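Local coordinates for protein CPn_0803/CP_1068/CPj0803/CpB0832 (Chlamydophila pneumoniae, PDB 3Q9D) that is of unknown function but is probably associated with the needle tip of the type III secretion system, at residues G56-I61 with Q75-N80. Sequence-based numbering, arbitrary orientation. Where two conformers were deposited one is given.
Sequences GNLKRI and QNVVFN
V77 points toward segment 56-61 and fits among N57, L58 and I61, so that one small branched side chain supplies about half of the 151 Å² buried here. Its two methyls divide the work. CG1 of V77, anti to the backbone N (chi1 163°), reaches the CB of N57 at 3.9 Å and also lies 4.2 Å from CD2 of L58. CG2 of V77 meets CG2 of I61 at 4.2 Å, the two side chains passing at a slant; this holds for one of two modelled conformers of I61. No hydrogen bond joins the segments, and the contact rests on apolar packing one turn wide.

N57 offers V77 its CB, while its amide turns to its own helix, where OD1 lies near NH2 of R60; that bond is doubtful, being very short and resting on one of two deposited conformers of R60.

The axes of segments 56-61 and 75-80 come within 10.4 Å, at 165° between their N-to-C directions, an antiparallel pairing of two consecutive helices joined by a short connection. L58 and I61 also rest on F74 of helix 70-82. L58 packs further on L96 of helix 86-98 and F120 of helix 107-133, while V78 meets F92 and F93, so the pair packs against helices 86-98 and 107-133 in the N-terminal helical part of the chain.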
loop_
_atom_site.group_PDB
_atom_site.type_symbol
_atom_site.label_atom_id
_atom_site.label_comp_id
_atom_site.label_asym_id
_atom_site.label_seq_id
_atom_site.Cartn_x
_atom_site.Cartn_y
_atom_site.Cartn_z
ATOM N N GLY A 56 -25.613 14.693 -7.543
ATOM C CA GLY A 56 -24.373 15.313 -7.081
ATOM C C GLY A 56 -23.719 14.506 -5.966
ATOM O O GLY A 56 -22.516 14.288 -5.970
ATOM N N ASN A 57 -24.514 14.062 -4.998
ATOM C CA ASN A 57 -23.999 13.244 -3.904
ATOM C C ASN A 57 -23.435 11.880 -4.356
ATOM O O ASN A 57 -22.398 11.424 -3.873
ATOM C CB ASN A 57 -25.092 13.090 -2.833
ATOM C CG ASN A 57 -25.267 14.362 -2.019
ATOM O OD1 ASN A 57 -24.276 14.968 -1.620
ATOM N ND2 ASN A 57 -26.509 14.780 -1.785
ATOM N N LEU A 58 -24.102 11.251 -5.312
ATOM C CA LEU A 58 -23.615 9.996 -5.856
ATOM C C LEU A 58 -22.356 10.238 -6.691
ATOM O O LEU A 58 -21.393 9.477 -6.594
ATOM C CB LEU A 58 -24.691 9.299 -6.680
ATOM C CG LEU A 58 -25.913 8.808 -5.896
ATOM C CD1 LEU A 58 -27.022 8.368 -6.842
ATOM C CD2 LEU A 58 -25.571 7.690 -4.924
ATOM N N LYS A 59 -22.367 11.270 -7.530
ATOM C CA LYS A 59 -21.148 11.597 -8.262
ATOM C C LYS A 59 -19.976 11.764 -7.302
ATOM O O LYS A 59 -18.872 11.332 -7.593
ATOM C CB LYS A 59 -21.311 12.877 -9.084
ATOM C CG LYS A 59 -22.116 12.658 -10.392
ATOM C CD LYS A 59 -22.276 13.989 -11.142
ATOM C CE LYS A 59 -22.949 13.762 -12.515
ATOM N NZ LYS A 59 -22.077 12.905 -13.413
ATOM N N ARG A 60 -20.209 12.418 -6.170
ATOM C CA ARG A 60 -19.151 12.633 -5.183
ATOM C C ARG A 60 -18.613 11.317 -4.629
ATOM O O ARG A 60 -17.402 11.076 -4.606
ATOM C CB ARG A 60 -19.668 13.503 -4.030
ATOM C CG ARG A 60 -18.599 13.881 -3.003
ATOM C CD ARG A 60 -19.069 15.026 -2.084
ATOM N NE ARG A 60 -19.826 16.046 -2.811
ATOM C CZ ARG A 60 -21.142 16.200 -2.709
ATOM N NH1 ARG A 60 -21.763 17.137 -3.402
ATOM N NH2 ARG A 60 -21.831 15.412 -1.905
ATOM N N ILE A 61 -19.507 10.449 -4.167
ATOM C CA ILE A 61 -19.001 9.242 -3.528
ATOM C C ILE A 61 -18.315 8.323 -4.528
ATOM O O ILE A 61 -17.378 7.630 -4.159
ATOM C CB ILE A 61 -20.068 8.470 -2.718
ATOM C CG1 ILE A 61 -21.100 7.827 -3.644
ATOM C CG2 ILE A 61 -20.753 9.377 -1.694
ATOM C CD1 ILE A 61 -22.184 7.080 -2.880
ATOM N N GLN A 75 -25.875 3.965 0.969
ATOM C CA GLN A 75 -27.122 3.853 1.731
ATOM C C GLN A 75 -27.357 5.103 2.551
ATOM O O GLN A 75 -28.470 5.575 2.661
ATOM C CB GLN A 75 -27.068 2.642 2.673
ATOM C CG GLN A 75 -27.067 1.302 1.946
ATOM C CD GLN A 75 -27.034 0.152 2.933
ATOM O OE1 GLN A 75 -26.101 0.038 3.725
ATOM N NE2 GLN A 75 -28.074 -0.680 2.918
ATOM N N ASN A 76 -26.299 5.632 3.145
ATOM C CA ASN A 76 -26.419 6.843 3.973
ATOM C C ASN A 76 -26.888 8.052 3.148
ATOM O O ASN A 76 -27.714 8.836 3.602
ATOM C CB ASN A 76 -25.088 7.148 4.660
ATOM C CG ASN A 76 -25.161 8.373 5.558
ATOM O OD1 ASN A 76 -25.882 8.372 6.550
ATOM N ND2 ASN A 76 -24.422 9.423 5.206
ATOM N N VAL A 77 -26.375 8.166 1.924
ATOM C CA VAL A 77 -26.815 9.189 0.974
ATOM C C VAL A 77 -28.303 9.054 0.657
ATOM O O VAL A 77 -29.045 10.038 0.653
ATOM C CB VAL A 77 -25.994 9.096 -0.342
ATOM C CG1 VAL A 77 -26.692 9.846 -1.489
ATOM C CG2 VAL A 77 -24.579 9.654 -0.108
ATOM N N VAL A 78 -28.749 7.828 0.406
ATOM C CA VAL A 78 -30.169 7.620 0.141
ATOM C C VAL A 78 -31.033 7.970 1.360
ATOM O O VAL A 78 -32.044 8.667 1.232
ATOM C CB VAL A 78 -30.462 6.182 -0.340
ATOM C CG1 VAL A 78 -31.982 5.973 -0.463
ATOM C CG2 VAL A 78 -29.792 5.933 -1.703
ATOM N N PHE A 79 -30.632 7.506 2.539
ATOM C CA PHE A 79 -31.406 7.800 3.735
ATOM C C PHE A 79 -31.450 9.303 4.007
ATOM O O PHE A 79 -32.507 9.845 4.329
ATOM C CB PHE A 79 -30.892 7.003 4.938
ATOM C CG PHE A 79 -31.286 5.544 4.899
ATOM C CD1 PHE A 79 -32.616 5.179 4.720
ATOM C CD2 PHE A 79 -30.330 4.543 5.027
ATOM C CE1 PHE A 79 -32.988 3.834 4.674
ATOM C CE2 PHE A 79 -30.691 3.200 4.995
ATOM C CZ PHE A 79 -32.024 2.847 4.809
ATOM N N ASN A 80 -30.314 9.978 3.840
ATOM C CA ASN A 80 -30.261 11.435 4.013
ATOM C C ASN A 80 -31.234 12.117 3.065
ATOM O O ASN A 80 -31.967 13.016 3.454
ATOM C CB ASN A 80 -28.835 11.985 3.784
ATOM C CG ASN A 80 -27.906 11.708 4.956
ATOM O OD1 ASN A 80 -28.355 11.298 6.025
ATOM N ND2 ASN A 80 -26.607 11.950 4.765
#